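Local structure of filamentation induced by cAMP protein Fic (Desulfovibrio alaskensis, 4RGL) at residues E123-F135 / M143-A155. The protein is a Fic/DOC family protein with a largely helical fold and a C-terminal domain related to helix-turn-helix modules. Sequence-based numbering, arbitrary orientation.
Sequences ETGRYRSGGVGIF and MAPPADRVPKLMA
The guanidinium of Arg128 lies between two valines: CG2 of Val150 sits over one face and CG1 of Val132 over the opposite face, both methyls offset toward the rim. Its edge is given to carbonyls. NH1 and NH2 both donate to the one oxygen, Pro145 O, which lies in the guanidinium plane; the NH2 bond (2.6 Å) is the shorter and straighter, the NH1 bond (3.0 Å) being bent to 135° at the hydrogen. NH1 also donates to Gly130 O (2.9 Å), within its own segment and again near that plane, while the bonds to Pro145 O join the two segments. NE and NH2 also hydrogen-bond to His183 O and Ile182 O respectively, at and just after the C-terminal end of helix 168-182. The Tyr127 ring takes the other branch of Val150: CG1 stands over one face in a CH-pi contact, 4.1 Å from the ring centroid. Val150 divides its two methyls: CG1, anti to the backbone N (chi1 174°), goes to the tyrosine, and CG2, beside that N, goes to the arginine. At the far end of the ring, CB and CG of Met154 pack against CZ and OH, the hydroxyl itself being hydrogen-bonded to Glu106.

Both segments belong to the Fic/DOC region, where strands 133-134 and 142-143 form a short two-stranded antiparallel hairpin, followed through residues 144-149 by helix 150-163. Gly133 and Met143 make a non-hydrogen-bonded pair, and just beyond it Ala144 N donates to Val132 O (2.9 Å) in a nearly straight bond. The Ala144 methyl packs against CG1 of Val132 and CG1 of Ile134, while selenomethionine Met143, bent at chi2 and chi3, folds its CE back to 3.6 Å from Val132 O.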
loop_
_atom_site.group_PDB
_atom_site.type_symbol
_atom_site.label_atom_id
_atom_site.label_comp_id
_atom_site.label_asym_id
_atom_site.label_seq_id
_atom_site.Cartn_x
_atom_site.Cartn_y
_atom_site.Cartn_z
ATOM N N GLU A 123 20.722 -17.778 1.120
ATOM C CA GLU A 123 21.176 -16.826 2.142
ATOM C C GLU A 123 20.053 -15.863 2.544
ATOM O O GLU A 123 19.892 -14.803 1.933
ATOM C CB GLU A 123 22.399 -16.040 1.654
ATOM C CG GLU A 123 23.642 -16.893 1.491
ATOM C CD GLU A 123 24.864 -16.119 1.047
ATOM O OE1 GLU A 123 24.975 -15.825 -0.165
ATOM O OE2 GLU A 123 25.714 -15.807 1.911
ATOM N N THR A 124 19.323 -16.206 3.615
ATOM C CA THR A 124 18.229 -15.382 4.139
ATOM C C THR A 124 18.571 -14.877 5.535
ATOM O O THR A 124 19.119 -15.624 6.337
ATOM C CB THR A 124 16.921 -16.193 4.162
ATOM O OG1 THR A 124 17.075 -17.295 5.053
ATOM C CG2 THR A 124 16.520 -16.691 2.786
ATOM N N GLY A 125 18.199 -13.633 5.828
ATOM C CA GLY A 125 18.412 -13.034 7.146
ATOM C C GLY A 125 19.874 -12.808 7.484
ATOM O O GLY A 125 20.261 -12.856 8.655
ATOM N N ARG A 126 20.699 -12.585 6.449
ATOM C CA ARG A 126 22.137 -12.341 6.588
ATOM C C ARG A 126 22.668 -11.691 5.336
ATOM O O ARG A 126 22.042 -11.796 4.274
ATOM C CB ARG A 126 22.902 -13.661 6.883
ATOM C CG ARG A 126 22.616 -14.780 5.884
ATOM C CD ARG A 126 23.283 -16.080 6.295
ATOM N NE ARG A 126 22.763 -17.220 5.538
ATOM C CZ ARG A 126 21.705 -17.939 5.912
ATOM N NH1 ARG A 126 21.056 -17.641 7.034
ATOM N NH2 ARG A 126 21.289 -18.957 5.171
ATOM N N TYR A 127 23.811 -11.013 5.435
ATOM C CA TYR A 127 24.395 -10.360 4.274
ATOM C C TYR A 127 25.071 -11.383 3.372
ATOM O O TYR A 127 25.450 -12.465 3.835
ATOM C CB TYR A 127 25.389 -9.265 4.697
ATOM C CG TYR A 127 24.760 -8.170 5.537
ATOM C CD1 TYR A 127 23.518 -7.631 5.201
ATOM C CD2 TYR A 127 25.457 -7.585 6.591
ATOM C CE1 TYR A 127 22.950 -6.600 5.947
ATOM C CE2 TYR A 127 24.903 -6.546 7.340
ATOM C CZ TYR A 127 23.650 -6.053 7.012
ATOM O OH TYR A 127 23.095 -5.035 7.753
ATOM N N ARG A 128 25.150 -11.077 2.068
ATOM C CA ARG A 128 25.750 -11.964 1.069
ATOM C C ARG A 128 27.207 -12.279 1.408
ATOM O O ARG A 128 27.934 -11.411 1.908
ATOM C CB ARG A 128 25.658 -11.334 -0.325
ATOM C CG ARG A 128 26.199 -9.922 -0.379
ATOM C CD ARG A 128 25.960 -9.289 -1.710
ATOM N NE ARG A 128 26.286 -7.864 -1.696
ATOM C CZ ARG A 128 27.485 -7.373 -1.988
ATOM N NH1 ARG A 128 28.484 -8.188 -2.303
ATOM N NH2 ARG A 128 27.696 -6.067 -1.959
ATOM N N SER A 129 27.626 -13.525 1.158
ATOM C CA SER A 129 28.998 -13.950 1.408
ATOM C C SER A 129 29.879 -13.653 0.203
ATOM O O SER A 129 31.114 -13.646 0.320
ATOM C CB SER A 129 29.043 -15.438 1.738
ATOM O OG SER A 129 28.509 -16.212 0.677
ATOM N N GLY A 130 29.245 -13.395 -0.940
ATOM C CA GLY A 130 29.951 -13.120 -2.177
ATOM C C GLY A 130 29.470 -11.876 -2.887
ATOM O O GLY A 130 28.674 -11.101 -2.339
ATOM N N GLY A 131 29.980 -11.666 -4.096
ATOM C CA GLY A 131 29.601 -10.532 -4.919
ATOM C C GLY A 131 28.214 -10.671 -5.504
ATOM O O GLY A 131 27.650 -11.770 -5.527
ATOM N N VAL A 132 27.642 -9.560 -5.957
ATOM C CA VAL A 132 26.313 -9.563 -6.553
ATOM C C VAL A 132 26.225 -8.442 -7.610
ATOM O O VAL A 132 26.882 -7.399 -7.471
ATOM C CB VAL A 132 25.193 -9.424 -5.461
ATOM C CG1 VAL A 132 25.169 -8.019 -4.867
ATOM C CG2 VAL A 132 23.825 -9.796 -6.026
ATOM N N GLY A 133 25.464 -8.692 -8.668
ATOM C CA GLY A 133 25.253 -7.715 -9.725
ATOM C C GLY A 133 24.103 -6.774 -9.423
ATOM O O GLY A 133 23.053 -7.206 -8.931
ATOM N N ILE A 134 24.308 -5.461 -9.673
ATOM C CA ILE A 134 23.261 -4.461 -9.492
ATOM C C ILE A 134 22.522 -4.259 -10.819
ATOM O O ILE A 134 23.148 -3.924 -11.836
ATOM C CB ILE A 134 23.839 -3.117 -8.948
ATOM C CG1 ILE A 134 24.591 -3.330 -7.614
ATOM C CG2 ILE A 134 22.726 -2.064 -8.799
ATOM C CD1 ILE A 134 25.265 -2.052 -7.050
ATOM N N PHE A 135 21.202 -4.512 -10.821
ATOM C CA PHE A 135 20.367 -4.335 -12.008
ATOM C C PHE A 135 19.578 -3.044 -11.924
ATOM O O PHE A 135 18.906 -2.792 -10.913
ATOM C CB PHE A 135 19.407 -5.527 -12.181
ATOM C CG PHE A 135 20.062 -6.791 -12.676
ATOM C CD1 PHE A 135 20.637 -7.691 -11.787
ATOM C CD2 PHE A 135 20.046 -7.119 -14.029
ATOM C CE1 PHE A 135 21.229 -8.868 -12.246
ATOM C CE2 PHE A 135 20.612 -8.310 -14.482
ATOM C CZ PHE A 135 21.208 -9.172 -13.591
HETATM N N MSE A 143 28.974 -4.532 -10.772
HETATM C CA MSE A 143 29.086 -5.285 -9.525
HETATM C C MSE A 143 28.924 -4.380 -8.311
HETATM O O MSE A 143 29.401 -3.241 -8.319
HETATM C CB MSE A 143 30.437 -6.023 -9.454
HETATM C CG MSE A 143 30.729 -6.880 -10.680
HETATM SE SE MSE A 143 29.287 -8.106 -11.138
HETATM C CE MSE A 143 29.259 -9.177 -9.525
ATOM N N ALA A 144 28.279 -4.902 -7.245
ATOM C CA ALA A 144 28.141 -4.190 -5.967
ATOM C C ALA A 144 29.463 -4.247 -5.170
ATOM O O ALA A 144 30.376 -4.981 -5.551
ATOM C CB ALA A 144 27.005 -4.798 -5.151
ATOM N N PRO A 145 29.594 -3.493 -4.048
ATOM C CA PRO A 145 30.852 -3.560 -3.270
ATOM C C PRO A 145 31.165 -4.995 -2.783
ATOM O O PRO A 145 30.247 -5.797 -2.575
ATOM C CB PRO A 145 30.584 -2.619 -2.087
ATOM C CG PRO A 145 29.505 -1.709 -2.557
ATOM C CD PRO A 145 28.645 -2.523 -3.464
ATOM N N PRO A 146 32.467 -5.342 -2.585
ATOM C CA PRO A 146 32.793 -6.695 -2.097
ATOM C C PRO A 146 32.026 -7.040 -0.818
ATOM O O PRO A 146 31.738 -6.157 -0.011
ATOM C CB PRO A 146 34.299 -6.624 -1.845
ATOM C CG PRO A 146 34.781 -5.557 -2.739
ATOM C CD PRO A 146 33.684 -4.534 -2.793
ATOM N N ALA A 147 31.698 -8.332 -0.634
ATOM C CA ALA A 147 30.890 -8.799 0.498
ATOM C C ALA A 147 31.527 -8.444 1.862
ATOM O O ALA A 147 30.800 -8.218 2.831
ATOM C CB ALA A 147 30.685 -10.290 0.403
ATOM N N ASP A 148 32.881 -8.395 1.934
ATOM C CA ASP A 148 33.579 -8.106 3.192
ATOM C C ASP A 148 33.456 -6.606 3.581
ATOM O O ASP A 148 33.687 -6.253 4.744
ATOM C CB ASP A 148 35.066 -8.524 3.113
ATOM C CG ASP A 148 35.838 -7.959 1.923
ATOM O OD1 ASP A 148 35.399 -6.928 1.362
ATOM O OD2 ASP A 148 36.920 -8.506 1.602
ATOM N N ARG A 149 33.044 -5.741 2.622
ATOM C CA ARG A 149 32.856 -4.302 2.896
ATOM C C ARG A 149 31.462 -4.036 3.447
ATOM O O ARG A 149 31.248 -3.029 4.132
ATOM C CB ARG A 149 33.077 -3.466 1.615
ATOM C CG ARG A 149 34.384 -3.760 0.883
ATOM C CD ARG A 149 35.589 -3.114 1.541
ATOM N NE ARG A 149 36.823 -3.417 0.812
ATOM C CZ ARG A 149 37.265 -2.710 -0.227
ATOM N NH1 ARG A 149 36.581 -1.656 -0.662
ATOM N NH2 ARG A 149 38.388 -3.055 -0.842
ATOM N N VAL A 150 30.490 -4.924 3.107
ATOM C CA VAL A 150 29.068 -4.748 3.432
ATOM C C VAL A 150 28.849 -4.523 4.974
ATOM O O VAL A 150 28.180 -3.564 5.350
ATOM C CB VAL A 150 28.219 -5.945 2.920
ATOM C CG1 VAL A 150 26.771 -5.833 3.389
ATOM C CG2 VAL A 150 28.292 -6.056 1.402
ATOM N N PRO A 151 29.379 -5.408 5.872
ATOM C CA PRO A 151 29.095 -5.242 7.312
ATOM C C PRO A 151 29.345 -3.805 7.811
ATOM O O PRO A 151 28.482 -3.238 8.483
ATOM C CB PRO A 151 30.058 -6.229 7.970
ATOM C CG PRO A 151 30.232 -7.297 6.969
ATOM C CD PRO A 151 30.168 -6.635 5.615
ATOM N N LYS A 152 30.527 -3.218 7.473
ATOM C CA LYS A 152 30.894 -1.851 7.891
ATOM C C LYS A 152 29.986 -0.808 7.206
ATOM O O LYS A 152 29.488 0.104 7.871
ATOM C CB LYS A 152 32.384 -1.568 7.567
ATOM C CG LYS A 152 32.856 -0.147 7.934
ATOM C CD LYS A 152 32.984 0.053 9.453
ATOM C CE LYS A 152 33.381 1.468 9.813
ATOM N NZ LYS A 152 34.695 1.845 9.228
ATOM N N LEU A 153 29.772 -0.951 5.875
ATOM C CA LEU A 153 28.910 -0.036 5.110
ATOM C C LEU A 153 27.502 0.023 5.711
ATOM O O LEU A 153 26.936 1.111 5.867
ATOM C CB LEU A 153 28.833 -0.484 3.631
ATOM C CG LEU A 153 30.086 -0.265 2.793
ATOM C CD1 LEU A 153 30.033 -1.071 1.522
ATOM C CD2 LEU A 153 30.285 1.199 2.482
HETATM N N MSE A 154 26.952 -1.148 6.077
HETATM C CA MSE A 154 25.618 -1.252 6.647
HETATM C C MSE A 154 25.596 -0.759 8.083
HETATM O O MSE A 154 24.649 -0.081 8.478
HETATM C CB MSE A 154 25.110 -2.694 6.566
HETATM C CG MSE A 154 24.588 -3.044 5.195
HETATM SE SE MSE A 154 23.087 -1.917 4.744
HETATM C CE MSE A 154 23.349 -1.766 3.044
ATOM N N ALA A 155 26.664 -1.047 8.854
ATOM C CA ALA A 155 26.778 -0.566 10.227
ATOM C C ALA A 155 26.781 0.950 10.262
ATOM O O ALA A 155 26.026 1.552 11.034
ATOM C CB ALA A 155 28.044 -1.108 10.869
#